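Local structure of ATP-dependent 6-phosphofructokinase subunit beta (3O8O) at residues Cys201-Leu206 against Leu363-Phe368; Glu195-Asn200 against Leu286-Arg291; Ala167-Asp172 against Ala297-Leu302; Gly536-Leu541 against Leu666-Asp671. The protein catalyses the ATP-dependent phosphorylation of fructose 6-phosphate to fructose 1,6-bisphosphate, the first committing step of glycolysis, and is allosterically regulated. All coordinates share one frame; numbering follows the deposited sequence.

Interaction 1 of 4, residues Cys201-Leu206 against Leu363-Phe368; sequences CGWLAL and LRDTEF
Leu206 and Phe368 carry the apolar side of this contact. Leu206 sets its CD2 methyl over one face of the phenyl ring, 3.8 Å from the centroid and 19° off the normal, a CH-pi contact. The flat Phe368 ring suits its place because it offers two faces, the opposite one taking the aliphatic CG of Arg364. Trp203 adds an edge: its CD1 is 4.2 Å from Phe368 CD1, which lies near the indole plane.

The polar contacts make no hydrogen bond across the segments. Arg364, its chain bent at chi2 and chi3, brings the guanidinium against Cys201, whose SG sits over one face, offset toward the rim and 3.6 Å from Arg364 CZ. The charge itself is paired elsewhere, NH1 forming a salt bridge with Glu221. Asp365 approaches Trp203 with its carboxylate plane turned 83° from the indole, Asp365 OD2 being 3.2 Å from Trp203 CD1.

Local bonds shape both partners. Cys201 SG, anti to the cysteine's own N (chi1 -172°), is set where Trp203 N can donate to it over 3.4 Å. A type I turn runs from Asp365 to Phe368. Two helix starts meet, with Gly202 as N-cap of helix 203-212 and Glu367 as N-cap of helix 368-380, in the catalytic domain, where the side chain of Cys201 lies about 5 Å from that of Asp155, the predicted proton acceptor.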
# COMPACT_ATOMS: atom_id res chain seq x y z
N CYS B 201 4.07 49.38 -27.26
CA CYS B 201 4.44 49.08 -25.89
C CYS B 201 5.68 48.22 -25.91
O CYS B 201 5.94 47.52 -26.88
CB CYS B 201 3.33 48.34 -25.18
SG CYS B 201 3.66 48.16 -23.44
N GLY B 202 6.46 48.28 -24.85
CA GLY B 202 7.68 47.50 -24.81
C GLY B 202 7.68 46.49 -23.69
O GLY B 202 8.72 45.92 -23.34
N TRP B 203 6.50 46.26 -23.11
CA TRP B 203 6.34 45.32 -22.01
C TRP B 203 6.85 43.92 -22.37
O TRP B 203 7.54 43.28 -21.57
CB TRP B 203 4.88 45.22 -21.59
CG TRP B 203 4.71 44.36 -20.40
CD1 TRP B 203 4.92 44.72 -19.09
CD2 TRP B 203 4.36 42.98 -20.39
NE1 TRP B 203 4.73 43.63 -18.27
CE2 TRP B 203 4.38 42.55 -19.04
CE3 TRP B 203 4.05 42.06 -21.39
CZ2 TRP B 203 4.09 41.24 -18.67
CZ3 TRP B 203 3.76 40.76 -21.02
CH2 TRP B 203 3.78 40.36 -19.67
N LEU B 204 6.50 43.45 -23.57
CA LEU B 204 6.94 42.16 -24.06
C LEU B 204 8.44 42.07 -24.28
O LEU B 204 9.07 41.09 -23.87
CB LEU B 204 6.23 41.81 -25.37
CG LEU B 204 4.78 41.35 -25.24
CD1 LEU B 204 4.16 41.23 -26.63
CD2 LEU B 204 4.70 40.03 -24.50
N ALA B 205 9.02 43.08 -24.92
CA ALA B 205 10.47 43.09 -25.17
C ALA B 205 11.26 43.13 -23.86
O ALA B 205 12.24 42.41 -23.69
CB ALA B 205 10.84 44.27 -26.06
N LEU B 206 10.83 43.97 -22.93
CA LEU B 206 11.51 44.09 -21.64
C LEU B 206 11.51 42.75 -20.86
O LEU B 206 12.58 42.18 -20.61
CB LEU B 206 10.84 45.19 -20.82
CG LEU B 206 11.14 45.37 -19.33
CD1 LEU B 206 12.64 45.60 -19.05
CD2 LEU B 206 10.32 46.56 -18.84
N LEU B 363 2.63 55.46 -16.74
CA LEU B 363 1.29 55.03 -17.14
C LEU B 363 1.19 53.53 -17.42
O LEU B 363 0.08 53.00 -17.58
N ARG B 364 2.34 52.85 -17.51
CA ARG B 364 2.36 51.41 -17.75
C ARG B 364 1.90 50.65 -16.49
O ARG B 364 1.29 51.23 -15.58
CB ARG B 364 3.76 50.96 -18.16
CG ARG B 364 4.33 51.76 -19.29
CD ARG B 364 4.32 51.05 -20.65
NE ARG B 364 3.18 51.44 -21.49
CZ ARG B 364 3.27 51.71 -22.80
NH1 ARG B 364 4.44 51.63 -23.43
NH2 ARG B 364 2.18 52.02 -23.51
N ASP B 365 2.21 49.35 -16.42
CA ASP B 365 1.80 48.54 -15.28
C ASP B 365 2.59 48.78 -14.00
O ASP B 365 3.77 49.11 -14.03
CB ASP B 365 1.87 47.06 -15.66
CG ASP B 365 3.24 46.66 -16.14
OD1 ASP B 365 3.98 45.99 -15.37
OD2 ASP B 365 3.57 47.03 -17.30
N THR B 366 1.89 48.58 -12.88
CA THR B 366 2.41 48.77 -11.53
C THR B 366 3.88 48.40 -11.31
O THR B 366 4.49 48.87 -10.35
CB THR B 366 1.52 48.00 -10.50
OG1 THR B 366 1.95 48.29 -9.16
CG2 THR B 366 1.59 46.48 -10.76
N GLU B 367 4.46 47.57 -12.17
CA GLU B 367 5.87 47.21 -11.96
C GLU B 367 6.76 47.29 -13.20
O GLU B 367 7.84 46.71 -13.24
CB GLU B 367 5.98 45.82 -11.31
CG GLU B 367 5.17 44.70 -11.95
CD GLU B 367 5.50 43.36 -11.31
OE1 GLU B 367 5.27 43.21 -10.09
OE2 GLU B 367 6.01 42.46 -12.03
N PHE B 368 6.32 48.05 -14.19
CA PHE B 368 7.08 48.20 -15.43
C PHE B 368 8.48 48.75 -15.20
O PHE B 368 9.47 48.20 -15.71
CB PHE B 368 6.34 49.13 -16.39
CG PHE B 368 6.99 49.23 -17.74
CD1 PHE B 368 6.39 48.66 -18.86
CD2 PHE B 368 8.23 49.86 -17.88
CE1 PHE B 368 7.01 48.72 -20.11
CE2 PHE B 368 8.86 49.92 -19.12
CZ PHE B 368 8.25 49.34 -20.24

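Interaction 2 of 4, residues Glu195-Asn200 against Leu286-Arg291; sequences EVMGRN and LGHVQR. With F6P (6-O-phosphono-beta-D-fructofuranose), chain K.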
# COMPACT_ATOMS: atom_id res chain seq x y z
N GLU B 195 13.11 40.45 -33.42
CA GLU B 195 12.05 41.45 -33.50
C GLU B 195 10.77 40.91 -32.85
O GLU B 195 10.18 39.93 -33.30
CB GLU B 195 11.76 41.81 -34.94
CG GLU B 195 10.97 43.09 -35.05
CD GLU B 195 10.18 43.15 -36.33
OE1 GLU B 195 10.75 42.74 -37.38
OE2 GLU B 195 9.00 43.61 -36.28
N VAL B 196 10.33 41.59 -31.80
CA VAL B 196 9.16 41.20 -31.04
C VAL B 196 7.96 42.14 -31.17
O VAL B 196 8.11 43.32 -31.41
CB VAL B 196 9.58 41.07 -29.56
CG1 VAL B 196 8.58 41.77 -28.65
CG2 VAL B 196 9.77 39.59 -29.22
N MET B 197 6.75 41.60 -31.00
CA MET B 197 5.54 42.40 -31.11
C MET B 197 5.34 43.33 -29.93
O MET B 197 6.23 43.48 -29.09
CB MET B 197 4.30 41.51 -31.24
CG MET B 197 4.24 40.71 -32.51
SD MET B 197 2.57 40.18 -32.79
CE MET B 197 2.58 39.80 -34.53
N GLY B 198 4.17 43.95 -29.88
CA GLY B 198 3.85 44.85 -28.79
C GLY B 198 3.34 46.19 -29.27
O GLY B 198 3.01 47.07 -28.46
N ARG B 199 3.27 46.37 -30.58
CA ARG B 199 2.79 47.63 -31.13
C ARG B 199 3.67 48.77 -30.62
O ARG B 199 4.85 48.87 -30.98
CB ARG B 199 1.35 47.85 -30.70
CG ARG B 199 0.65 48.99 -31.39
CD ARG B 199 -0.82 49.05 -30.96
NE ARG B 199 -1.61 47.89 -31.39
CZ ARG B 199 -2.10 47.73 -32.62
NH1 ARG B 199 -1.88 48.65 -33.54
NH2 ARG B 199 -2.80 46.65 -32.94
N ASN B 200 3.12 49.62 -29.76
CA ASN B 200 3.88 50.75 -29.24
C ASN B 200 4.31 50.57 -27.80
O ASN B 200 4.85 51.49 -27.19
CB ASN B 200 3.08 52.05 -29.36
CG ASN B 200 2.75 52.40 -30.82
OD1 ASN B 200 3.65 52.51 -31.67
ND2 ASN B 200 1.46 52.59 -31.12
N LEU B 286 9.64 37.03 -35.05
CA LEU B 286 8.68 36.07 -34.55
C LEU B 286 7.31 36.20 -35.18
O LEU B 286 6.67 35.21 -35.54
CB LEU B 286 8.58 36.19 -33.03
CG LEU B 286 9.92 36.04 -32.30
CD1 LEU B 286 9.67 35.81 -30.78
CD2 LEU B 286 10.72 34.87 -32.91
N GLY B 287 6.84 37.43 -35.33
CA GLY B 287 5.55 37.61 -35.95
C GLY B 287 4.41 37.05 -35.12
O GLY B 287 4.52 36.98 -33.89
N HIS B 288 3.34 36.63 -35.78
CA HIS B 288 2.16 36.11 -35.10
C HIS B 288 2.23 34.85 -34.22
O HIS B 288 1.25 34.56 -33.53
CB HIS B 288 1.03 35.95 -36.11
CG HIS B 288 0.65 37.24 -36.77
ND1 HIS B 288 1.41 37.80 -37.78
CD2 HIS B 288 -0.37 38.09 -36.55
CE1 HIS B 288 0.87 38.95 -38.14
NE2 HIS B 288 -0.21 39.15 -37.41
N VAL B 289 3.33 34.10 -34.22
CA VAL B 289 3.34 32.93 -33.34
C VAL B 289 3.13 33.50 -31.94
O VAL B 289 2.74 32.80 -31.02
CB VAL B 289 4.70 32.14 -33.35
CG1 VAL B 289 5.16 31.86 -34.77
CG2 VAL B 289 5.74 32.87 -32.56
N GLN B 290 3.38 34.80 -31.80
CA GLN B 290 3.21 35.45 -30.51
C GLN B 290 1.73 35.59 -30.19
O GLN B 290 1.34 35.78 -29.04
CB GLN B 290 3.89 36.82 -30.53
CG GLN B 290 5.37 36.77 -30.84
CD GLN B 290 5.97 38.15 -31.07
OE1 GLN B 290 6.23 38.90 -30.12
NE2 GLN B 290 6.19 38.49 -32.33
N ARG B 291 0.90 35.49 -31.22
CA ARG B 291 -0.54 35.63 -31.07
C ARG B 291 -1.25 34.29 -30.91
O ARG B 291 -2.36 34.23 -30.38
CB ARG B 291 -1.11 36.37 -32.29
CG ARG B 291 -0.75 37.83 -32.32
CD ARG B 291 -1.71 38.64 -31.46
NE ARG B 291 -3.00 38.78 -32.13
CZ ARG B 291 -3.16 39.48 -33.25
NH1 ARG B 291 -2.12 40.10 -33.80
NH2 ARG B 291 -4.35 39.52 -33.83
O1 F6P K . -3.20 43.87 -31.43
C1 F6P K . -1.86 44.36 -31.38
C2 F6P K . -0.97 43.51 -32.29
O2 F6P K . -0.96 42.14 -31.89
C3 F6P K . 0.47 44.01 -32.30
O3 F6P K . 1.27 43.39 -31.29
C4 F6P K . 0.88 43.69 -33.78
O4 F6P K . 1.97 44.50 -34.23
C5 F6P K . -0.46 43.94 -34.53
O5 F6P K . -1.47 43.53 -33.60
C6 F6P K . -0.67 43.03 -35.72
O6 F6P K . -1.94 43.40 -36.26
P F6P K . -2.31 42.44 -37.49
O1P F6P K . -2.45 41.05 -36.97
O2P F6P K . -3.72 42.89 -38.11
O3P F6P K . -1.14 42.46 -38.63
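The fructose 6-phosphate pocket of the catalytic domain is walled here by Met197 and His288, which touch each other as well as lining the site. The methionine, extended beyond CG, places CE squarely over the imidazole, 3.8 Å from the centroid of the His288 ring and 5° off its normal, a CH-pi contact for which a flexible, unbranched thioether is well suited. His288 keeps its ring edge for the sugar phosphate: NE2 donates to O1P of F6P over 3.0 Å. Arg291 NH1 adds a weak bond to the same oxygen, while its NH2 pairs with Asp14.

Both segments leave the ends of neighbouring strands in a parallel sheet, 191-196 and 281-285, and a weak backbone bond from Leu286 N to Glu195 O continues that pairing. Beyond it Gln290 bridges the loops. Its OE1 accepts Met197 N in the carbonyl plane, on a lone pair, at 2.9 Å and 167°, and its NE2 donates to Gly287 O at 2.7 Å. A primary amide can do both. Next after Met197, Gly198 N reaches F6P O3 at 3.3 Å; the positive phi of 129° suits glycine. Glu254, Asp155 and residues of another protein chain also hydrogen-bond F6P.

Interaction 3 of 4, residues Ala167-Asp172 against Ala297-Leu302; sequences AYSALD and AYDRIL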
# COMPACT_ATOMS: atom_id res chain seq x y z
N ALA B 167 -1.29 38.77 -22.61
CA ALA B 167 0.04 39.32 -22.49
C ALA B 167 1.07 38.25 -22.13
O ALA B 167 1.98 37.97 -22.91
CB ALA B 167 0.05 40.41 -21.45
N TYR B 168 0.92 37.66 -20.96
CA TYR B 168 1.86 36.63 -20.54
C TYR B 168 1.95 35.43 -21.47
O TYR B 168 2.99 34.77 -21.54
CB TYR B 168 1.53 36.18 -19.13
CG TYR B 168 1.96 37.19 -18.12
CD1 TYR B 168 1.03 38.01 -17.46
CD2 TYR B 168 3.30 37.32 -17.79
CE1 TYR B 168 1.45 38.92 -16.50
CE2 TYR B 168 3.73 38.22 -16.84
CZ TYR B 168 2.81 39.02 -16.19
OH TYR B 168 3.25 39.91 -15.21
N SER B 169 0.87 35.12 -22.19
CA SER B 169 0.90 34.01 -23.12
C SER B 169 1.84 34.40 -24.25
O SER B 169 2.67 33.61 -24.70
CB SER B 169 -0.50 33.72 -23.68
OG SER B 169 -1.37 33.20 -22.69
N ALA B 170 1.71 35.63 -24.72
CA ALA B 170 2.58 36.11 -25.78
C ALA B 170 4.03 36.05 -25.25
O ALA B 170 4.93 35.58 -25.95
CB ALA B 170 2.21 37.51 -26.13
N LEU B 171 4.23 36.51 -24.02
CA LEU B 171 5.57 36.49 -23.42
C LEU B 171 6.15 35.08 -23.40
O LEU B 171 7.35 34.91 -23.60
CB LEU B 171 5.53 37.05 -21.99
CG LEU B 171 6.84 36.93 -21.17
CD1 LEU B 171 7.96 37.66 -21.89
CD2 LEU B 171 6.63 37.49 -19.74
N ASP B 172 5.29 34.09 -23.14
CA ASP B 172 5.68 32.66 -23.12
C ASP B 172 6.13 32.25 -24.53
O ASP B 172 7.17 31.65 -24.72
CB ASP B 172 4.47 31.81 -22.70
CG ASP B 172 4.80 30.33 -22.58
OD1 ASP B 172 5.39 29.91 -21.55
OD2 ASP B 172 4.46 29.58 -23.52
N ALA B 297 -1.53 29.27 -18.13
CA ALA B 297 -2.36 29.17 -16.93
C ALA B 297 -2.77 30.52 -16.39
O ALA B 297 -3.93 30.73 -16.05
CB ALA B 297 -1.65 28.32 -15.83
N TYR B 298 -1.82 31.45 -16.31
CA TYR B 298 -2.15 32.76 -15.79
C TYR B 298 -3.28 33.38 -16.63
O TYR B 298 -4.27 33.86 -16.08
CB TYR B 298 -0.93 33.67 -15.79
CG TYR B 298 -1.19 35.04 -15.19
CD1 TYR B 298 -1.20 35.21 -13.81
CD2 TYR B 298 -1.47 36.15 -16.00
CE1 TYR B 298 -1.50 36.45 -13.24
CE2 TYR B 298 -1.77 37.41 -15.43
CZ TYR B 298 -1.79 37.55 -14.04
OH TYR B 298 -2.12 38.74 -13.43
N ASP B 299 -3.14 33.36 -17.95
CA ASP B 299 -4.18 33.95 -18.78
C ASP B 299 -5.50 33.24 -18.61
O ASP B 299 -6.53 33.90 -18.43
CB ASP B 299 -3.78 33.99 -20.25
CG ASP B 299 -2.90 35.18 -20.58
OD1 ASP B 299 -3.10 36.27 -20.01
OD2 ASP B 299 -2.00 35.02 -21.42
N ARG B 300 -5.52 31.92 -18.67
CA ARG B 300 -6.78 31.23 -18.49
C ARG B 300 -7.43 31.71 -17.19
O ARG B 300 -8.56 32.20 -17.21
CB ARG B 300 -6.58 29.72 -18.42
CG ARG B 300 -6.08 29.11 -19.68
CD ARG B 300 -6.11 27.61 -19.59
NE ARG B 300 -5.22 27.03 -20.60
CZ ARG B 300 -5.20 25.75 -20.94
NH1 ARG B 300 -6.02 24.88 -20.37
NH2 ARG B 300 -4.35 25.35 -21.87
N ILE B 301 -6.71 31.59 -16.08
CA ILE B 301 -7.23 31.99 -14.78
C ILE B 301 -7.64 33.46 -14.72
O ILE B 301 -8.65 33.82 -14.09
CB ILE B 301 -6.20 31.71 -13.68
CG1 ILE B 301 -5.84 30.22 -13.72
CG2 ILE B 301 -6.79 32.07 -12.31
CD1 ILE B 301 -4.69 29.81 -12.81
N LEU B 302 -6.88 34.31 -15.38
CA LEU B 302 -7.21 35.73 -15.38
C LEU B 302 -8.49 35.96 -16.15
O LEU B 302 -9.43 36.55 -15.66
CB LEU B 302 -6.08 36.55 -16.01
CG LEU B 302 -6.42 38.04 -16.21
CD1 LEU B 302 -6.76 38.68 -14.87
CD2 LEU B 302 -5.25 38.72 -16.85
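Ser169 and Asp299 form the polar half of this helix-helix contact, Tyr168 and Tyr298 the aromatic half. Asp299 OD2 receives two donors from the serine: Ser169 OG, in a hydrogen bond whose modelled length is too short to be trusted, and Ser169 N, in a weak bond of 3.0 Å bent to 129°. Serine fits because its short side chain keeps OG close to its own backbone N, where one carboxylate oxygen can serve both.

Beside this pair the two tyrosines touch through their ring carbons. Tyr168 CD1 is 3.4 Å from Tyr298 CD2, with centroids 5.0 Å apart and planes inclined at 74°, an oblique pair. Tyrosine suits both places: each ring offers apolar carbons to the other and to Ile670 of the regulatory domain, while Tyr298 OH reaches out to bond Asn331.

The backbones behind them are nearly antiparallel, the short helical segments running at 167° with their axes 8.6 Å apart at closest approach. Around these four side chains, Asp299 OD1 accepts Gly166 N and Ser169 OG also bonds Val296 N, each amide belonging to the residue just before one of the two helices. Trp203 meets Tyr168 edge to face.

Asp299 therefore serves amides at the start of helix 167-187 while Ser169 takes part at the start of helix 297-316, a reciprocal linkage of two helix N-termini. The amides there, with the helix dipole of 167-187, would be expected to stabilise the buried carboxylate as an anion.

Interaction 4 of 4, residues Gly536-Leu541 against Leu666-Asp671; sequences GSDTAL and LPSPID
Gly536 and Asp671 begin the contact. Gly536 N donates to Asp671 OD2 over 2.9 Å at an angle of 155°, meeting that oxygen from above the carboxylate plane, 43° out of it. Glycine suits the N-cap position here because phi is 101°, a value side chains disfavour.

Two residues on, Asp538 has CG anti to the backbone N, and its OD2 meets Ser668 OG. The serine hydroxyl donates to Asp538 OD2, though the modelled separation is very short and its exact value doubtful. The same hydroxyl accepts Asp671 N over 3.2 Å, the capping bond of helix 669-688, so Asp538 is second shell to the capping hydroxyl. Ile670 crosses Asp538 at about a right angle, its CD1 3.7 Å from Asp538 OD1.

Thr539 follows, with OG1 anti to its carbonyl carbon. That oxygen accepts Ser668 N over 2.9 Å and donates to Asp671 OD1, the latter atom being less surely placed; Thr539 N also donates to it. A hydroxyl suits this spot because it can accept from one segment position and donate to another. The methyl branch, Thr539 CG2, turns instead to Pro667, lying 4.1 Å from Pro667 CA.

Outside the segments, Tyr533 OH bonds both Asp671 OD2 and Asp538 N. Polar side chains of each segment thus serve amides at the other's helix start, a reciprocal linkage of the N-termini of helices 537-558 and 669-688 in the regulatory domain. The activator site is near: the side chain of Asn526, which binds fructose 2,6-bisphosphate, is about 5 Å from that of Ser537.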
# COMPACT_ATOMS: atom_id res chain seq x y z
N GLY B 536 8.43 29.11 -8.60
CA GLY B 536 8.23 27.79 -9.18
C GLY B 536 6.76 27.48 -9.43
O GLY B 536 6.39 26.75 -10.35
N SER B 537 5.93 28.07 -8.59
CA SER B 537 4.50 27.89 -8.66
C SER B 537 3.90 27.94 -10.08
O SER B 537 3.28 26.98 -10.54
CB SER B 537 3.85 28.92 -7.77
OG SER B 537 2.45 28.80 -7.83
N ASP B 538 4.06 29.06 -10.77
CA ASP B 538 3.50 29.20 -12.11
C ASP B 538 4.05 28.14 -13.06
O ASP B 538 3.39 27.71 -14.01
CB ASP B 538 3.78 30.63 -12.65
CG ASP B 538 3.26 30.85 -14.09
OD1 ASP B 538 2.02 30.98 -14.28
OD2 ASP B 538 4.09 30.87 -15.03
N THR B 539 5.28 27.71 -12.83
CA THR B 539 5.85 26.73 -13.74
C THR B 539 5.13 25.41 -13.52
O THR B 539 4.82 24.70 -14.48
CB THR B 539 7.35 26.59 -13.50
OG1 THR B 539 8.01 27.75 -14.00
CG2 THR B 539 7.90 25.39 -14.21
N ALA B 540 4.87 25.10 -12.26
CA ALA B 540 4.19 23.86 -11.89
C ALA B 540 2.76 23.91 -12.42
O ALA B 540 2.30 22.98 -13.09
CB ALA B 540 4.17 23.70 -10.36
N LEU B 541 2.08 25.00 -12.12
CA LEU B 541 0.70 25.21 -12.53
C LEU B 541 0.52 24.92 -14.01
O LEU B 541 -0.47 24.32 -14.44
CB LEU B 541 0.27 26.65 -12.22
CG LEU B 541 -1.22 26.87 -12.45
CD1 LEU B 541 -1.97 25.95 -11.51
CD2 LEU B 541 -1.64 28.29 -12.22
N LEU B 666 11.64 23.85 -18.28
CA LEU B 666 12.18 25.20 -18.32
C LEU B 666 11.25 26.12 -17.57
O LEU B 666 10.08 26.20 -17.90
CB LEU B 666 12.29 25.67 -19.76
CG LEU B 666 13.27 24.79 -20.56
CD1 LEU B 666 13.31 25.21 -22.02
CD2 LEU B 666 14.69 24.83 -19.88
N PRO B 667 11.76 26.82 -16.55
CA PRO B 667 10.88 27.73 -15.80
C PRO B 667 10.14 28.68 -16.74
O PRO B 667 10.62 28.98 -17.82
CB PRO B 667 11.86 28.43 -14.86
CG PRO B 667 13.17 28.38 -15.62
CD PRO B 667 13.16 26.98 -16.15
N SER B 668 8.98 29.16 -16.32
CA SER B 668 8.17 30.06 -17.13
C SER B 668 8.58 31.52 -17.03
O SER B 668 9.16 31.94 -16.03
CB SER B 668 6.71 29.97 -16.68
OG SER B 668 6.54 30.59 -15.41
N PRO B 669 8.27 32.32 -18.07
CA PRO B 669 8.61 33.74 -18.07
C PRO B 669 8.20 34.39 -16.75
O PRO B 669 8.95 35.17 -16.18
CB PRO B 669 7.83 34.28 -19.25
CG PRO B 669 7.93 33.16 -20.23
CD PRO B 669 7.70 31.92 -19.37
N ILE B 670 7.00 34.07 -16.27
CA ILE B 670 6.61 34.63 -14.98
C ILE B 670 7.62 34.21 -13.88
O ILE B 670 8.21 35.05 -13.22
CB ILE B 670 5.20 34.17 -14.55
CG1 ILE B 670 4.13 34.86 -15.40
CG2 ILE B 670 5.00 34.41 -13.02
CD1 ILE B 670 2.70 34.55 -14.99
N ASP B 671 7.81 32.92 -13.68
CA ASP B 671 8.72 32.46 -12.66
C ASP B 671 10.11 33.05 -12.79
O ASP B 671 10.74 33.35 -11.77
CB ASP B 671 8.82 30.94 -12.70
CG ASP B 671 8.05 30.31 -11.61
OD1 ASP B 671 7.79 29.10 -11.70
OD2 ASP B 671 7.73 31.03 -10.66

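All four contacts are buried, yet they differ in chemistry. Interactions 3 and 4 appear to be counterparts in the two phosphofructokinase domains: in each, an aspartate and a hydroxyl residue join two helix N-termini, but the tyrosine pair of interaction 3 is matched by an aspartate and an isoleucine in interaction 4. The two touch across the domain boundary through apolar side chains such as Leu171 on Pro669. Interaction 1 relies on apolar contacts and a guanidinium face against a cysteine sulfur, without hydrogen bonds between its segments, and its Trp203 leans on helix 167-187 of interaction 3. Interaction 2, farthest from the chain centre, is the one that holds substrate, and another protein chain reaches it.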